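Local coordinates for hypothetical protein TT1465 (Thermus thermophilus, PDB 1WEK) that is of unknown function but folds as a Rossmann-like alpha/beta protein of the SLOG clan, at residues P164-V177 with L196-L210. Numbering follows the deposited sequence.
Sequences PVFLLDRGYWEGLV and LFRLTDEPEEVVQAL
Phe166, Leu167 and Leu168 pair in parallel with Arg198, Leu199 and Thr200, joining the last two strands of a Rossmann-like sheet; 198-200 is the outermost within this chain. The strands belong to one beta-alpha-beta unit, whose helix starts at Arg170 and covers the Leu167 and Leu199 face, while helix 203-210 packs on the other. The backbone ladder runs from Arg198 N to Val165 O (2.8 Å) up to Asp169 N on Thr200 O (2.8 Å).

On the helix 203-210 side, the Phe166 ring lies between that helix and Arg198. Val206 CG1 makes a CH-pi contact over one face, 4.2 Å from the ring centroid. Arg198 runs alongside the ring, pointing the same way; its chain bends at chi3 (56°) and brings a guanidinium face over Phe166 CE2, the two planes 52° apart. Glu205 OE2 sits at the edge of that guanidinium in a long salt bridge, and Thr200 OG1 donates to Glu205 OE1, which receives the bond on its anti lone pair, the one away from OE2.

On the other face Val177 CG2 presses tightly on Leu199 CD2 (3.4 Å) and reaches Phe197 CE1 (3.9 Å).

Where the strands end, Asp201 OD1 takes the Arg170 N-H at 2.8 Å on its syn side, tilted 29° out of the carboxylate plane, and a water bridges the same oxygen to Gly171 N. Asp169 OD1, which caps Tyr172 N, lies only 4.4 Å from Asp201 OD1. Two carboxylates thus crowd the start of helix 170-177, where its N-H groups and positive dipole end probably offset their mutual repulsion.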
loop_
_atom_site.group_PDB
_atom_site.type_symbol
_atom_site.label_atom_id
_atom_site.label_comp_id
_atom_site.label_asym_id
_atom_site.label_seq_id
_atom_site.Cartn_x
_atom_site.Cartn_y
_atom_site.Cartn_z
ATOM N N PRO A 164 28.655 -8.251 18.618
ATOM C CA PRO A 164 29.676 -9.299 18.522
ATOM C C PRO A 164 29.450 -10.338 17.412
ATOM O O PRO A 164 28.323 -10.764 17.158
ATOM C CB PRO A 164 29.642 -9.956 19.905
ATOM C CG PRO A 164 28.981 -8.950 20.785
ATOM C CD PRO A 164 27.960 -8.308 19.913
ATOM N N VAL A 165 30.535 -10.730 16.750
ATOM C CA VAL A 165 30.482 -11.765 15.715
ATOM C C VAL A 165 31.510 -12.831 16.095
ATOM O O VAL A 165 32.687 -12.532 16.300
ATOM C CB VAL A 165 30.828 -11.233 14.318
ATOM C CG1 VAL A 165 30.945 -12.406 13.351
ATOM C CG2 VAL A 165 29.759 -10.263 13.830
ATOM N N PHE A 166 31.062 -14.075 16.219
ATOM C CA PHE A 166 31.969 -15.154 16.566
ATOM C C PHE A 166 31.963 -16.283 15.541
ATOM O O PHE A 166 30.944 -16.558 14.918
ATOM C CB PHE A 166 31.591 -15.742 17.929
ATOM C CG PHE A 166 31.756 -14.790 19.066
ATOM C CD1 PHE A 166 30.732 -13.926 19.418
ATOM C CD2 PHE A 166 32.939 -14.762 19.792
ATOM C CE1 PHE A 166 30.884 -13.053 20.480
ATOM C CE2 PHE A 166 33.100 -13.893 20.850
ATOM C CZ PHE A 166 32.070 -13.040 21.193
ATOM N N LEU A 167 33.114 -16.929 15.372
ATOM C CA LEU A 167 33.234 -18.072 14.475
ATOM C C LEU A 167 33.706 -19.195 15.374
ATOM O O LEU A 167 34.793 -19.122 15.944
ATOM C CB LEU A 167 34.287 -17.845 13.394
ATOM C CG LEU A 167 34.261 -16.567 12.558
ATOM C CD1 LEU A 167 35.120 -16.800 11.342
ATOM C CD2 LEU A 167 32.831 -16.201 12.128
ATOM N N LEU A 168 32.882 -20.220 15.526
ATOM C CA LEU A 168 33.254 -21.345 16.360
ATOM C C LEU A 168 33.965 -22.424 15.572
ATOM O O LEU A 168 33.535 -22.798 14.475
ATOM C CB LEU A 168 32.020 -21.933 17.051
ATOM C CG LEU A 168 31.671 -21.276 18.385
ATOM C CD1 LEU A 168 30.342 -21.818 18.910
ATOM C CD2 LEU A 168 32.808 -21.549 19.375
ATOM N N ASP A 169 35.052 -22.919 16.161
ATOM C CA ASP A 169 35.897 -23.974 15.603
ATOM C C ASP A 169 36.982 -23.397 14.692
ATOM O O ASP A 169 36.829 -23.345 13.473
ATOM C CB ASP A 169 35.065 -25.006 14.841
ATOM C CG ASP A 169 35.892 -26.202 14.419
ATOM O OD1 ASP A 169 37.091 -26.000 14.081
ATOM O OD2 ASP A 169 35.354 -27.338 14.419
ATOM N N ARG A 170 38.085 -22.989 15.310
ATOM C CA ARG A 170 39.233 -22.384 14.632
ATOM C C ARG A 170 39.762 -23.093 13.397
ATOM O O ARG A 170 39.933 -22.473 12.351
ATOM C CB ARG A 170 40.396 -22.238 15.615
ATOM C CG ARG A 170 40.104 -21.385 16.837
ATOM C CD ARG A 170 41.397 -21.142 17.608
ATOM N NE ARG A 170 41.639 -19.718 17.804
ATOM C CZ ARG A 170 41.201 -19.024 18.848
ATOM N NH1 ARG A 170 40.500 -19.627 19.809
ATOM N NH2 ARG A 170 41.445 -17.723 18.919
ATOM N N GLY A 171 40.047 -24.385 13.537
ATOM C CA GLY A 171 40.578 -25.160 12.434
ATOM C C GLY A 171 39.668 -25.218 11.225
ATOM O O GLY A 171 40.125 -25.379 10.095
ATOM N N TYR A 172 38.370 -25.078 11.455
ATOM C CA TYR A 172 37.412 -25.134 10.364
ATOM C C TYR A 172 37.433 -23.860 9.515
ATOM O O TYR A 172 37.381 -23.922 8.285
ATOM C CB TYR A 172 36.007 -25.357 10.915
ATOM C CG TYR A 172 34.997 -25.730 9.860
ATOM C CD1 TYR A 172 34.747 -27.060 9.550
ATOM C CD2 TYR A 172 34.294 -24.745 9.162
ATOM C CE1 TYR A 172 33.815 -27.405 8.575
ATOM C CE2 TYR A 172 33.367 -25.077 8.188
ATOM C CZ TYR A 172 33.126 -26.408 7.901
ATOM O OH TYR A 172 32.172 -26.740 6.969
ATOM N N TRP A 173 37.520 -22.709 10.170
ATOM C CA TRP A 173 37.527 -21.421 9.482
ATOM C C TRP A 173 38.894 -20.950 8.995
ATOM O O TRP A 173 38.996 -19.987 8.224
ATOM C CB TRP A 173 36.951 -20.363 10.414
ATOM C CG TRP A 173 35.559 -20.646 10.784
ATOM C CD1 TRP A 173 35.114 -21.296 11.903
ATOM C CD2 TRP A 173 34.402 -20.344 10.004
ATOM N NE1 TRP A 173 33.746 -21.415 11.865
ATOM C CE2 TRP A 173 33.282 -20.841 10.709
ATOM C CE3 TRP A 173 34.201 -19.705 8.772
ATOM C CZ2 TRP A 173 31.982 -20.717 10.224
ATOM C CZ3 TRP A 173 32.913 -19.580 8.290
ATOM C CH2 TRP A 173 31.814 -20.085 9.016
ATOM N N GLU A 174 39.938 -21.631 9.457
ATOM C CA GLU A 174 41.315 -21.293 9.132
ATOM C C GLU A 174 41.530 -20.866 7.693
ATOM O O GLU A 174 42.072 -19.795 7.446
ATOM C CB GLU A 174 42.239 -22.468 9.463
ATOM C CG GLU A 174 43.707 -22.083 9.544
ATOM C CD GLU A 174 43.933 -20.860 10.431
ATOM O OE1 GLU A 174 43.210 -20.709 11.449
ATOM O OE2 GLU A 174 44.840 -20.056 10.120
ATOM N N GLY A 175 41.115 -21.698 6.748
ATOM C CA GLY A 175 41.283 -21.341 5.348
ATOM C C GLY A 175 40.644 -20.003 4.992
ATOM O O GLY A 175 41.279 -19.164 4.359
ATOM N N LEU A 176 39.395 -19.786 5.388
ATOM C CA LEU A 176 38.734 -18.522 5.068
ATOM C C LEU A 176 39.450 -17.314 5.705
ATOM O O LEU A 176 39.699 -16.308 5.031
ATOM C CB LEU A 176 37.287 -18.545 5.547
ATOM C CG LEU A 176 36.227 -17.699 4.831
ATOM C CD1 LEU A 176 35.465 -16.908 5.859
ATOM C CD2 LEU A 176 36.853 -16.782 3.794
ATOM N N VAL A 177 39.764 -17.409 7.001
ATOM C CA VAL A 177 40.436 -16.311 7.681
ATOM C C VAL A 177 41.796 -16.015 7.044
ATOM O O VAL A 177 42.171 -14.861 6.905
ATOM C CB VAL A 177 40.616 -16.585 9.196
ATOM C CG1 VAL A 177 41.475 -15.486 9.814
ATOM C CG2 VAL A 177 39.240 -16.635 9.908
ATOM N N LEU A 196 36.438 -7.420 13.208
ATOM C CA LEU A 196 34.977 -7.385 13.254
ATOM C C LEU A 196 34.457 -8.719 13.796
ATOM O O LEU A 196 33.337 -8.805 14.295
ATOM C CB LEU A 196 34.393 -7.152 11.853
ATOM C CG LEU A 196 34.022 -5.765 11.296
ATOM C CD1 LEU A 196 34.345 -4.639 12.281
ATOM C CD2 LEU A 196 34.739 -5.566 9.969
ATOM N N PHE A 197 35.271 -9.763 13.702
ATOM C CA PHE A 197 34.860 -11.068 14.202
ATOM C C PHE A 197 35.921 -11.687 15.105
ATOM O O PHE A 197 37.091 -11.301 15.060
ATOM C CB PHE A 197 34.567 -12.012 13.034
ATOM C CG PHE A 197 35.751 -12.263 12.141
ATOM C CD1 PHE A 197 36.723 -13.199 12.494
ATOM C CD2 PHE A 197 35.906 -11.549 10.953
ATOM C CE1 PHE A 197 37.822 -13.422 11.683
ATOM C CE2 PHE A 197 37.012 -11.762 10.127
ATOM C CZ PHE A 197 37.970 -12.697 10.491
ATOM N N ARG A 198 35.498 -12.649 15.921
ATOM C CA ARG A 198 36.390 -13.340 16.836
ATOM C C ARG A 198 36.313 -14.829 16.559
ATOM O O ARG A 198 35.227 -15.392 16.440
ATOM C CB ARG A 198 35.986 -13.061 18.287
ATOM C CG ARG A 198 36.261 -11.632 18.738
ATOM C CD ARG A 198 35.758 -11.348 20.153
ATOM N NE ARG A 198 36.305 -12.258 21.162
ATOM C CZ ARG A 198 36.020 -12.179 22.463
ATOM N NH1 ARG A 198 35.202 -11.228 22.904
ATOM N NH2 ARG A 198 36.530 -13.061 23.321
ATOM N N LEU A 199 37.472 -15.469 16.463
ATOM C CA LEU A 199 37.529 -16.893 16.192
ATOM C C LEU A 199 37.751 -17.624 17.512
ATOM O O LEU A 199 38.654 -17.284 18.263
ATOM C CB LEU A 199 38.670 -17.159 15.205
ATOM C CG LEU A 199 38.605 -18.383 14.292
ATOM C CD1 LEU A 199 37.184 -18.739 13.971
ATOM C CD2 LEU A 199 39.365 -18.080 13.023
ATOM N N THR A 200 36.922 -18.612 17.817
ATOM C CA THR A 200 37.088 -19.327 19.081
ATOM C C THR A 200 36.614 -20.769 19.044
ATOM O O THR A 200 35.782 -21.140 18.215
ATOM C CB THR A 200 36.346 -18.611 20.232
ATOM O OG1 THR A 200 36.668 -19.248 21.473
ATOM C CG2 THR A 200 34.830 -18.690 20.036
ATOM N N ASP A 201 37.157 -21.580 19.952
ATOM C CA ASP A 201 36.790 -22.993 20.061
ATOM C C ASP A 201 35.851 -23.240 21.243
ATOM O O ASP A 201 35.264 -24.322 21.362
ATOM C CB ASP A 201 38.034 -23.870 20.259
ATOM C CG ASP A 201 38.778 -24.150 18.963
ATOM O OD1 ASP A 201 38.156 -24.123 17.890
ATOM O OD2 ASP A 201 39.987 -24.423 19.019
ATOM N N GLU A 202 35.700 -22.236 22.105
ATOM C CA GLU A 202 34.886 -22.379 23.310
ATOM C C GLU A 202 33.518 -21.697 23.310
ATOM O O GLU A 202 33.415 -20.477 23.233
ATOM C CB GLU A 202 35.705 -21.876 24.497
ATOM C CG GLU A 202 37.134 -22.408 24.491
ATOM C CD GLU A 202 38.102 -21.498 25.231
ATOM O OE1 GLU A 202 39.298 -21.857 25.340
ATOM O OE2 GLU A 202 37.666 -20.422 25.696
ATOM N N PRO A 203 32.444 -22.489 23.399
ATOM C CA PRO A 203 31.110 -21.889 23.411
ATOM C C PRO A 203 30.963 -20.953 24.606
ATOM O O PRO A 203 30.258 -19.948 24.531
ATOM C CB PRO A 203 30.191 -23.104 23.516
ATOM C CG PRO A 203 30.963 -24.168 22.787
ATOM C CD PRO A 203 32.363 -23.958 23.306
ATOM N N GLU A 204 31.640 -21.294 25.705
ATOM C CA GLU A 204 31.576 -20.508 26.933
ATOM C C GLU A 204 32.085 -19.098 26.721
ATOM O O GLU A 204 31.582 -18.149 27.327
ATOM C CB GLU A 204 32.401 -21.165 28.045
ATOM C CG GLU A 204 33.891 -21.278 27.733
ATOM C CD GLU A 204 34.296 -22.662 27.265
ATOM O OE1 GLU A 204 33.540 -23.296 26.482
ATOM O OE2 GLU A 204 35.388 -23.114 27.676
ATOM N N GLU A 205 33.087 -18.956 25.861
ATOM C CA GLU A 205 33.654 -17.647 25.592
ATOM C C GLU A 205 32.650 -16.795 24.841
ATOM O O GLU A 205 32.559 -15.583 25.061
ATOM C CB GLU A 205 34.954 -17.786 24.794
ATOM C CG GLU A 205 35.619 -16.465 24.457
ATOM C CD GLU A 205 37.087 -16.629 24.119
ATOM O OE1 GLU A 205 37.404 -17.395 23.182
ATOM O OE2 GLU A 205 37.925 -15.993 24.801
ATOM N N VAL A 206 31.889 -17.432 23.957
ATOM C CA VAL A 206 30.867 -16.720 23.196
ATOM C C VAL A 206 29.754 -16.243 24.117
ATOM O O VAL A 206 29.380 -15.068 24.095
ATOM C CB VAL A 206 30.240 -17.615 22.091
ATOM C CG1 VAL A 206 29.127 -16.852 21.368
ATOM C CG2 VAL A 206 31.313 -18.029 21.086
ATOM N N VAL A 207 29.226 -17.149 24.937
ATOM C CA VAL A 207 28.151 -16.776 25.840
ATOM C C VAL A 207 28.599 -15.693 26.817
ATOM O O VAL A 207 27.850 -14.761 27.097
ATOM C CB VAL A 207 27.642 -17.985 26.626
ATOM C CG1 VAL A 207 26.526 -17.550 27.553
ATOM C CG2 VAL A 207 27.155 -19.061 25.658
ATOM N N GLN A 208 29.828 -15.809 27.316
ATOM C CA GLN A 208 30.370 -14.831 28.259
ATOM C C GLN A 208 30.442 -13.430 27.641
ATOM O O GLN A 208 30.091 -12.443 28.287
ATOM C CB GLN A 208 31.763 -15.275 28.735
ATOM C CG GLN A 208 32.521 -14.222 29.540
ATOM C CD GLN A 208 33.771 -14.778 30.214
ATOM O OE1 GLN A 208 33.682 -15.599 31.130
ATOM N NE2 GLN A 208 34.942 -14.333 29.762
ATOM N N ALA A 209 30.900 -13.355 26.392
ATOM C CA ALA A 209 31.007 -12.084 25.684
ATOM C C ALA A 209 29.634 -11.465 25.476
ATOM O O ALA A 209 29.473 -10.253 25.602
ATOM C CB ALA A 209 31.682 -12.286 24.339
ATOM N N LEU A 210 28.647 -12.296 25.152
ATOM C CA LEU A 210 27.288 -11.810 24.936
ATOM C C LEU A 210 26.647 -11.363 26.247
ATOM O O LEU A 210 25.854 -10.423 26.267
ATOM C CB LEU A 210 26.432 -12.900 24.293
ATOM C CG LEU A 210 26.854 -13.321 22.881
ATOM C CD1 LEU A 210 26.050 -14.532 22.450
ATOM C CD2 LEU A 210 26.643 -12.162 21.907
HETATM O O HOH W 1 39.527 -18.871 22.826
HETATM O O HOH W 2 39.913 -25.617 16.162
#